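Local atomic coordinates of type-2Aa cytolytic delta-endotoxin (Bacillus thuringiensis serovar kyushuensis, PDB entry 1CBY), a protein that kills the larvae of dipteran insects by forming pores in the epithelial cell membrane of their midgut. Residues Ile155-His158 and Asn164-Tyr167; Val193-Glu198 and Leu203-Lys208; Gln82-Ile87 and Leu220-Ala225; Leu58-Ala63 and Ala182-Leu187. All blocks are in the same frame, centred on the assembly; numbering follows the deposited sequence.

Interaction 1: residues Ile155-His158 and Asn164-Tyr167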
# COMPACT_ATOMS: atom_id res chain seq x y z
N ILE A 155 -5.92 -12.35 5.48
CA ILE A 155 -7.16 -12.94 5.00
C ILE A 155 -7.23 -14.44 5.24
O ILE A 155 -6.33 -15.19 4.85
CB ILE A 155 -7.43 -12.60 3.51
CG1 ILE A 155 -8.74 -13.26 3.06
CG2 ILE A 155 -6.25 -13.01 2.64
CD1 ILE A 155 -9.21 -12.81 1.70
N PHE A 156 -8.29 -14.88 5.91
CA PHE A 156 -8.50 -16.29 6.22
C PHE A 156 -9.84 -16.76 5.68
O PHE A 156 -10.89 -16.34 6.17
CB PHE A 156 -8.47 -16.50 7.74
CG PHE A 156 -8.71 -17.92 8.16
CD1 PHE A 156 -7.76 -18.91 7.90
CD2 PHE A 156 -9.87 -18.27 8.84
CE1 PHE A 156 -7.98 -20.22 8.31
CE2 PHE A 156 -10.09 -19.58 9.25
CZ PHE A 156 -9.15 -20.56 8.99
N TRP A 157 -9.80 -17.64 4.69
CA TRP A 157 -11.02 -18.18 4.09
C TRP A 157 -11.58 -19.30 4.94
O TRP A 157 -10.91 -19.82 5.83
CB TRP A 157 -10.74 -18.72 2.68
CG TRP A 157 -10.02 -17.76 1.77
CD1 TRP A 157 -8.67 -17.59 1.67
CD2 TRP A 157 -10.61 -16.89 0.79
NE1 TRP A 157 -8.38 -16.69 0.68
CE2 TRP A 157 -9.55 -16.24 0.12
CE3 TRP A 157 -11.93 -16.61 0.41
CZ2 TRP A 157 -9.77 -15.32 -0.91
CZ3 TRP A 157 -12.14 -15.70 -0.61
CH2 TRP A 157 -11.06 -15.07 -1.26
N HIS A 158 -12.83 -19.66 4.67
CA HIS A 158 -13.52 -20.74 5.37
C HIS A 158 -14.92 -20.91 4.81
O HIS A 158 -15.33 -20.17 3.91
CB HIS A 158 -13.56 -20.48 6.88
CG HIS A 158 -14.36 -19.29 7.28
ND1 HIS A 158 -15.72 -19.37 7.49
CD2 HIS A 158 -13.93 -18.04 7.61
CE1 HIS A 158 -16.08 -18.19 7.95
NE2 HIS A 158 -15.04 -17.36 8.05
N ASN A 164 -21.37 -20.48 -1.66
CA ASN A 164 -20.97 -19.56 -0.61
C ASN A 164 -19.46 -19.46 -0.44
O ASN A 164 -18.73 -20.41 -0.70
CB ASN A 164 -21.60 -19.97 0.72
CG ASN A 164 -21.28 -19.02 1.84
OD1 ASN A 164 -20.24 -19.14 2.50
ND2 ASN A 164 -22.16 -18.05 2.07
N THR A 165 -19.00 -18.28 -0.03
CA THR A 165 -17.59 -18.01 0.21
C THR A 165 -17.50 -17.09 1.42
O THR A 165 -18.12 -16.02 1.44
CB THR A 165 -16.94 -17.33 -1.01
OG1 THR A 165 -17.01 -18.20 -2.14
CG2 THR A 165 -15.49 -16.99 -0.72
N SER A 166 -16.77 -17.51 2.44
CA SER A 166 -16.61 -16.72 3.65
C SER A 166 -15.14 -16.48 3.92
O SER A 166 -14.29 -17.24 3.45
CB SER A 166 -17.24 -17.44 4.84
OG SER A 166 -18.63 -17.61 4.65
N TYR A 167 -14.84 -15.42 4.65
CA TYR A 167 -13.45 -15.11 4.99
C TYR A 167 -13.32 -14.02 6.05
O TYR A 167 -14.26 -13.29 6.34
CB TYR A 167 -12.64 -14.73 3.74
CG TYR A 167 -13.16 -13.56 2.92
CD1 TYR A 167 -12.79 -12.25 3.23
CD2 TYR A 167 -14.00 -13.77 1.82
CE1 TYR A 167 -13.24 -11.18 2.46
CE2 TYR A 167 -14.45 -12.70 1.05
CZ TYR A 167 -14.07 -11.41 1.37
OH TYR A 167 -14.50 -10.35 0.61
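Trp157 and Tyr167 face each other across two antiparallel strands as a non-hydrogen-bonded pair, and their side chains rise from the same face of the sheet, side by side. The six-membered ring of the indole and the phenol meet obliquely, with planes at 61° and Trp157 CZ3 3.6 Å from Tyr167 CD2. Tyr167 has CG between its backbone N and carbonyl carbon (chi1 58°), which stands the ring up beside the indole and sends its hydroxyl on to the carbonyl of Thr142. Thr165 CG2 reaches the indole edge, near its plane and 3.6 Å from Trp157 CZ3, while Ile155 CD1 lies over one indole face and also touches Tyr167 CD1 at 3.9 Å. Lys199 adds a cation-pi contact to Trp157.

The opposite face is organised by His158 and Ser166. The imidazole lies over its cross-strand partner, so that Ser166 CB sits over one ring face in a CH-pi contact, 3.7 Å from the centroid of the His158 ring and 27° off its normal. Ser166 OG meanwhile donates to Asn164 OD1 (3.1 Å), lying in the plane of that carbonyl and using one of its lone pairs. His158 and Ser166 also form the hydrogen-bonded pair of the ladder: His158 N gives a 3.1 Å bond to Ser166 O, and the return bond from Ser166 N to His158 O is weak. Such two-faced pairing is that of a twisted antiparallel beta hairpin, here strands 155-158 and 165-175 at the edge of the mixed sheet.

Interaction 2: residues Val193-Glu198 and Leu203-Lys208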
# COMPACT_ATOMS: atom_id res chain seq x y z
N VAL A 193 -16.69 -11.56 6.38
CA VAL A 193 -17.45 -11.52 5.13
C VAL A 193 -17.99 -12.87 4.66
O VAL A 193 -17.32 -13.89 4.77
CB VAL A 193 -16.58 -10.91 4.00
CG1 VAL A 193 -17.40 -10.72 2.73
CG2 VAL A 193 -15.97 -9.60 4.47
N SER A 194 -19.21 -12.85 4.12
CA SER A 194 -19.86 -14.04 3.59
C SER A 194 -20.56 -13.60 2.30
O SER A 194 -21.24 -12.57 2.28
CB SER A 194 -20.88 -14.58 4.61
OG SER A 194 -21.56 -15.72 4.11
N VAL A 195 -20.34 -14.35 1.22
CA VAL A 195 -20.93 -14.04 -0.08
C VAL A 195 -21.65 -15.25 -0.66
O VAL A 195 -21.17 -16.38 -0.55
CB VAL A 195 -19.85 -13.61 -1.10
CG1 VAL A 195 -20.51 -12.86 -2.25
CG2 VAL A 195 -18.79 -12.75 -0.45
N ASP A 196 -22.77 -15.01 -1.33
CA ASP A 196 -23.55 -16.09 -1.92
C ASP A 196 -22.99 -16.61 -3.25
O ASP A 196 -23.76 -16.97 -4.14
CB ASP A 196 -25.01 -15.65 -2.10
CG ASP A 196 -25.18 -14.56 -3.15
OD1 ASP A 196 -24.28 -13.70 -3.29
OD2 ASP A 196 -26.22 -14.55 -3.84
N VAL A 197 -21.67 -16.64 -3.40
CA VAL A 197 -21.07 -17.14 -4.64
C VAL A 197 -19.82 -17.97 -4.35
O VAL A 197 -19.39 -18.08 -3.21
CB VAL A 197 -20.72 -16.00 -5.66
CG1 VAL A 197 -21.98 -15.33 -6.16
CG2 VAL A 197 -19.79 -14.99 -5.04
N GLU A 198 -19.26 -18.56 -5.41
CA GLU A 198 -18.07 -19.39 -5.29
C GLU A 198 -16.79 -18.57 -5.42
O GLU A 198 -16.69 -17.68 -6.26
CB GLU A 198 -18.10 -20.51 -6.34
CG GLU A 198 -18.22 -20.04 -7.78
CD GLU A 198 -18.32 -21.18 -8.78
OE1 GLU A 198 -19.24 -22.01 -8.63
OE2 GLU A 198 -17.50 -21.24 -9.71
N LEU A 203 -12.88 -14.01 -6.36
CA LEU A 203 -11.50 -13.60 -6.63
C LEU A 203 -11.36 -12.55 -7.73
O LEU A 203 -10.40 -11.77 -7.73
CB LEU A 203 -10.64 -14.82 -6.98
CG LEU A 203 -10.35 -15.87 -5.91
CD1 LEU A 203 -9.53 -17.00 -6.53
CD2 LEU A 203 -9.60 -15.25 -4.74
N PHE A 204 -12.30 -12.54 -8.67
CA PHE A 204 -12.25 -11.59 -9.77
C PHE A 204 -13.37 -10.54 -9.76
O PHE A 204 -13.74 -10.00 -10.80
CB PHE A 204 -12.18 -12.33 -11.10
CG PHE A 204 -10.93 -13.14 -11.26
CD1 PHE A 204 -9.76 -12.55 -11.73
CD2 PHE A 204 -10.90 -14.48 -10.87
CE1 PHE A 204 -8.58 -13.28 -11.81
CE2 PHE A 204 -9.72 -15.21 -10.94
CZ PHE A 204 -8.56 -14.61 -11.41
N PHE A 205 -13.86 -10.25 -8.56
CA PHE A 205 -14.90 -9.25 -8.36
C PHE A 205 -14.35 -7.84 -8.56
O PHE A 205 -13.21 -7.53 -8.20
CB PHE A 205 -15.45 -9.37 -6.94
CG PHE A 205 -16.69 -10.21 -6.84
CD1 PHE A 205 -17.21 -10.86 -7.96
CD2 PHE A 205 -17.35 -10.32 -5.62
CE1 PHE A 205 -18.38 -11.61 -7.86
CE2 PHE A 205 -18.52 -11.07 -5.52
CZ PHE A 205 -19.04 -11.71 -6.64
N THR A 206 -15.18 -6.96 -9.12
CA THR A 206 -14.80 -5.57 -9.35
C THR A 206 -15.76 -4.66 -8.58
O THR A 206 -16.79 -5.11 -8.08
CB THR A 206 -14.83 -5.22 -10.85
OG1 THR A 206 -16.16 -5.40 -11.36
CG2 THR A 206 -13.88 -6.11 -11.63
N ILE A 207 -15.42 -3.38 -8.49
CA ILE A 207 -16.24 -2.39 -7.79
C ILE A 207 -17.69 -2.36 -8.29
O ILE A 207 -18.62 -2.04 -7.53
CB ILE A 207 -15.60 -0.98 -7.95
CG1 ILE A 207 -14.36 -0.85 -7.05
CG2 ILE A 207 -16.58 0.12 -7.60
CD1 ILE A 207 -14.67 -0.93 -5.57
N LYS A 208 -17.89 -2.76 -9.54
CA LYS A 208 -19.20 -2.76 -10.16
C LYS A 208 -20.03 -4.04 -9.96
O LYS A 208 -21.14 -4.14 -10.47
CB LYS A 208 -19.06 -2.52 -11.66
CG LYS A 208 -18.24 -1.30 -12.05
CD LYS A 208 -18.16 -1.18 -13.56
CE LYS A 208 -17.35 0.02 -14.00
NZ LYS A 208 -17.37 0.16 -15.48
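Phe205 reaches back to Val195 and Val197 across the connection between two neighbouring antiparallel strands, 183-195 and 210-225, a hairpin-type link enlarged by the short helix 199-202. Glu198 is the N-cap of that helix, so the two segments lie just before and just after it, and the chain folds over on itself to bring them together.

The attraction is wholly apolar, since no hydrogen bond joins the segments. Val195, at the end of its strand, directs its side chain toward the ring and meets it at the edge, near the ring plane. Val197 and Phe205 approach from opposite directions; the valine methyl arrives obliquely. Phe205 also touches Ile107 of helix 107-122 and Tyr213 of strand 210-225, so its ring stands between that helix and the sheet.

Polar bonds shape the flanks instead. A weak bond from Val197 N to Val195 O accompanies the bend where the chain leaves the strand, Asp196 OD1 accepts from Arg212 N, and Thr206 N donates to Asp209 OD2. Beyond this, Lys208 packs against Phe204 of the second subunit, so the far end of the loop takes part in the protoxin dimer.

With CG1 anti to the carbonyl carbon (chi1 -65°), Val197 CG2 falls between the backbone N and that carbon and lies 3.7 Å from Phe205 CZ and 4.1 Å from Phe205 CE2, whereas Val195 CG1 is 4.2 Å from Phe205 CE2.

Interaction 3: residues Gln82-Ile87 and Leu220-Ala225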
# COMPACT_ATOMS: atom_id res chain seq x y z
N GLN A 82 -9.95 -6.29 26.28
CA GLN A 82 -9.04 -6.64 27.37
C GLN A 82 -7.68 -5.98 27.13
O GLN A 82 -7.11 -5.37 28.03
CB GLN A 82 -8.90 -8.17 27.44
CG GLN A 82 -7.51 -8.69 27.82
CD GLN A 82 -7.44 -9.23 29.23
OE1 GLN A 82 -8.39 -9.84 29.73
NE2 GLN A 82 -6.30 -9.03 29.89
N ILE A 83 -7.18 -6.12 25.90
CA ILE A 83 -5.89 -5.53 25.52
C ILE A 83 -6.00 -4.01 25.54
O ILE A 83 -5.11 -3.32 26.05
CB ILE A 83 -5.46 -6.00 24.11
CG1 ILE A 83 -5.25 -7.52 24.10
CG2 ILE A 83 -4.19 -5.29 23.67
CD1 ILE A 83 -5.02 -8.10 22.73
N ALA A 84 -7.10 -3.49 25.00
CA ALA A 84 -7.34 -2.05 24.94
C ALA A 84 -7.25 -1.39 26.31
O ALA A 84 -6.49 -0.44 26.51
CB ALA A 84 -8.69 -1.77 24.31
N ASN A 85 -8.00 -1.92 27.26
CA ASN A 85 -8.02 -1.38 28.62
C ASN A 85 -6.73 -1.63 29.39
O ASN A 85 -6.68 -1.37 30.60
CB ASN A 85 -9.22 -1.91 29.40
CG ASN A 85 -10.54 -1.37 28.89
OD1 ASN A 85 -11.51 -2.10 28.72
ND2 ASN A 85 -10.58 -0.06 28.64
N GLY A 86 -5.70 -2.12 28.71
CA GLY A 86 -4.43 -2.39 29.36
C GLY A 86 -3.30 -1.52 28.83
O GLY A 86 -2.23 -1.44 29.44
N ILE A 87 -3.53 -0.87 27.69
CA ILE A 87 -2.52 -0.00 27.10
C ILE A 87 -2.37 1.22 28.00
O ILE A 87 -3.36 1.84 28.40
CB ILE A 87 -2.93 0.49 25.69
CG1 ILE A 87 -3.25 -0.69 24.76
CG2 ILE A 87 -1.83 1.35 25.09
CD1 ILE A 87 -2.07 -1.56 24.42
N LEU A 220 -12.72 -0.83 17.18
CA LEU A 220 -12.65 0.03 18.34
C LEU A 220 -11.55 1.04 18.09
O LEU A 220 -10.53 0.71 17.47
CB LEU A 220 -12.36 -0.76 19.62
CG LEU A 220 -10.94 -1.23 19.93
CD1 LEU A 220 -10.86 -1.61 21.39
CD2 LEU A 220 -10.56 -2.41 19.04
N THR A 221 -11.78 2.28 18.49
CA THR A 221 -10.79 3.33 18.31
C THR A 221 -10.20 3.66 19.67
O THR A 221 -10.92 3.92 20.63
CB THR A 221 -11.40 4.59 17.70
OG1 THR A 221 -12.18 4.24 16.55
CG2 THR A 221 -10.29 5.55 17.27
N LEU A 222 -8.88 3.64 19.74
CA LEU A 222 -8.17 3.92 20.97
C LEU A 222 -7.19 5.07 20.75
O LEU A 222 -6.50 5.11 19.73
CB LEU A 222 -7.41 2.67 21.43
CG LEU A 222 -6.55 2.80 22.68
CD1 LEU A 222 -6.92 1.71 23.67
CD2 LEU A 222 -5.08 2.74 22.31
N VAL A 223 -7.18 6.03 21.67
CA VAL A 223 -6.25 7.14 21.57
C VAL A 223 -5.25 7.00 22.70
O VAL A 223 -5.61 6.61 23.82
CB VAL A 223 -6.96 8.52 21.66
CG1 VAL A 223 -7.86 8.73 20.45
CG2 VAL A 223 -7.74 8.65 22.97
N GLN A 224 -3.98 7.24 22.40
CA GLN A 224 -2.91 7.15 23.39
C GLN A 224 -2.06 8.40 23.31
O GLN A 224 -1.79 8.91 22.22
CB GLN A 224 -2.04 5.93 23.14
CG GLN A 224 -0.85 5.84 24.07
CD GLN A 224 0.07 4.69 23.72
OE1 GLN A 224 0.53 4.58 22.58
NE2 GLN A 224 0.35 3.83 24.69
N ALA A 225 -1.63 8.91 24.46
CA ALA A 225 -0.81 10.11 24.52
C ALA A 225 0.41 9.94 23.62
O ALA A 225 1.04 8.88 23.61
CB ALA A 225 -0.38 10.38 25.95
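Ala84 and Leu222 bring their CA atoms within 7.2 Å of each other where the last turn of helix 77-84 passes into a type I beta turn, Ala84 to Ile87, above the end of strand 210-225. This is helix-on-sheet packing in an alpha/beta fold, with alternate strand residues Leu220, Leu222 and Gln224 all directed at the helix end and the turn. Ala84 CB touches both leucines, 3.6 Å from Leu220 CD1 and 4.0 Å from Leu222 CD1. The latter methyl also lies 3.6 Å from Ala84 O, the carbonyl that accepts Ile87 N to close the turn. Leu222 places CG anti to its backbone N (chi1 177°), and the chain thus rises off the sheet to meet the helix. Leu60 of helix 54-63 touches Leu222, Gln224 and Ile87 as well, so helix 54-63 and the end of helix 77-84 meet on the same strand residue, Leu222.

Gln224 stretches its extended chain across Ile87 at about a right angle. Its amide group is secured at both ends, OE1 accepting from Gln56 NE2 and NE2 donating to Pro88 O. Gln224 NE2 also lies beside the branch methyl, 3.3 Å from Ile87 CG2.

Interaction 4: residues Leu58-Ala63 and Ala182-Leu187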
# COMPACT_ATOMS: atom_id res chain seq x y z
N LEU A 58 3.79 1.17 15.83
CA LEU A 58 4.18 -0.22 15.68
C LEU A 58 3.90 -1.00 16.96
O LEU A 58 3.46 -2.15 16.92
CB LEU A 58 5.66 -0.30 15.29
CG LEU A 58 6.08 -1.39 14.30
CD1 LEU A 58 5.05 -1.56 13.19
CD2 LEU A 58 7.44 -1.03 13.72
N HIS A 59 4.14 -0.36 18.11
CA HIS A 59 3.88 -1.00 19.39
C HIS A 59 2.39 -1.30 19.52
O HIS A 59 2.00 -2.43 19.81
CB HIS A 59 4.33 -0.10 20.53
CG HIS A 59 5.76 -0.28 20.91
ND1 HIS A 59 6.77 -0.16 19.99
CD2 HIS A 59 6.30 -0.61 22.11
CE1 HIS A 59 7.89 -0.41 20.64
NE2 HIS A 59 7.65 -0.69 21.93
N LEU A 60 1.57 -0.28 19.27
CA LEU A 60 0.12 -0.42 19.35
C LEU A 60 -0.39 -1.49 18.38
O LEU A 60 -1.26 -2.29 18.73
CB LEU A 60 -0.55 0.93 19.08
CG LEU A 60 -0.45 1.95 20.21
CD1 LEU A 60 -0.53 3.38 19.69
CD2 LEU A 60 -1.54 1.69 21.23
N ALA A 61 0.19 -1.52 17.19
CA ALA A 61 -0.20 -2.50 16.19
C ALA A 61 0.06 -3.92 16.71
O ALA A 61 -0.85 -4.76 16.74
CB ALA A 61 0.57 -2.26 14.89
N ASN A 62 1.29 -4.17 17.16
CA ASN A 62 1.68 -5.48 17.68
C ASN A 62 0.85 -5.92 18.86
O ASN A 62 0.52 -7.10 18.98
CB ASN A 62 3.16 -5.50 18.09
CG ASN A 62 4.09 -5.42 16.91
OD1 ASN A 62 3.66 -5.49 15.75
ND2 ASN A 62 5.38 -5.27 17.19
N ALA A 63 0.51 -4.99 19.74
CA ALA A 63 -0.29 -5.30 20.92
C ALA A 63 -1.63 -5.90 20.51
O ALA A 63 -2.13 -6.81 21.17
CB ALA A 63 -0.50 -4.07 21.77
N ALA A 182 -2.58 15.87 20.71
CA ALA A 182 -1.74 15.22 21.71
C ALA A 182 -1.85 13.70 21.80
O ALA A 182 -1.21 13.09 22.66
CB ALA A 182 -1.99 15.84 23.08
N VAL A 183 -2.65 13.10 20.94
CA VAL A 183 -2.81 11.65 20.96
C VAL A 183 -2.72 11.05 19.58
O VAL A 183 -2.77 11.76 18.57
CB VAL A 183 -4.16 11.21 21.58
CG1 VAL A 183 -4.25 11.64 23.04
CG2 VAL A 183 -5.32 11.76 20.77
N MET A 184 -2.53 9.73 19.54
CA MET A 184 -2.46 8.96 18.31
C MET A 184 -3.71 8.10 18.32
O MET A 184 -4.14 7.64 19.38
CB MET A 184 -1.23 8.05 18.29
CG MET A 184 -1.18 7.14 17.08
SD MET A 184 0.28 6.11 17.04
CE MET A 184 1.48 7.22 16.29
N ALA A 185 -4.32 7.92 17.16
CA ALA A 185 -5.53 7.11 17.06
C ALA A 185 -5.23 5.78 16.39
O ALA A 185 -4.60 5.74 15.33
CB ALA A 185 -6.61 7.87 16.30
N VAL A 186 -5.64 4.69 17.03
CA VAL A 186 -5.43 3.35 16.48
C VAL A 186 -6.79 2.74 16.25
O VAL A 186 -7.69 2.89 17.08
CB VAL A 186 -4.63 2.46 17.44
CG1 VAL A 186 -4.32 1.13 16.79
CG2 VAL A 186 -3.35 3.16 17.85
N LEU A 187 -6.95 2.03 15.14
CA LEU A 187 -8.23 1.42 14.82
C LEU A 187 -8.13 -0.02 14.30
O LEU A 187 -7.91 -0.25 13.11
CB LEU A 187 -8.97 2.28 13.78
CG LEU A 187 -10.50 2.37 13.77
CD1 LEU A 187 -10.93 3.18 12.56
CD2 LEU A 187 -11.15 1.00 13.72
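Helix 54-63 lies against one face of the central mixed sheet, and the contact with strand 183-195 is made by a single helical residue, Leu60, set over Val186 and Met184. The CA atoms of Leu60 and Val186 are 7.3 Å apart, a distance bridged by side chains alone, with no hydrogen bond between the segments. All three residues are buried.

Val186 carries most of the load through one methyl. Its CG1 is anti to the backbone N (chi1 -175°), which puts CG2 on the side where Leu60 crosses the valine at a slant. That methyl meets the leucine along its whole length: Val186 CG2 is 3.4 Å from Leu60 CD1, 3.8 Å from Leu60 CB and 4.1 Å from Leu60 CD2. Met184, two residues back on the same face of the strand, slides past Leu60 in the opposite direction. Its chain is extended as far as SD, which lies 3.9 Å from Leu60 CD1, and the last torsion (chi3 -84°) then turns CE away from that methyl. Tyr53 and Ser174 also lie against the methionine.

Other sides of the helix meet the second subunit: Asn62 OD1 is hydrogen-bonded to Lys29 NZ of that chain, and Leu58 packs on its Ile31. Those partners belong to the N-terminal arm, upstream of the processing stop at Ser38, and the arms of the two monomers intertwine in the protoxin. Towards the sheet, the arrangement is that of a layered alpha/beta fold, a helix laid across a strand whose alternate residues Met184 and Val186 point toward it.

From the N terminus, helix 54-63 comes first and helix 77-84 follows; they meet strands 183-195 and 210-225 in interactions 4 and 3. These two long loops cross, since their segments alternate along the chain, and the contacts touch where the strands pair, through Leu222 O with Val186 N and Gln224 O with Met184 N. Interaction 1, the short hairpin loop, is nested inside both. Interaction 2 opens after interaction 4 has closed, yet stays within the loop of interaction 3. Strand 183-195 runs from interaction 4 to interaction 2, whose centres are about 31 Å apart, so the shared sheet joins the end under helices 54-63 and 77-84 to the end where interactions 1 and 2 touch.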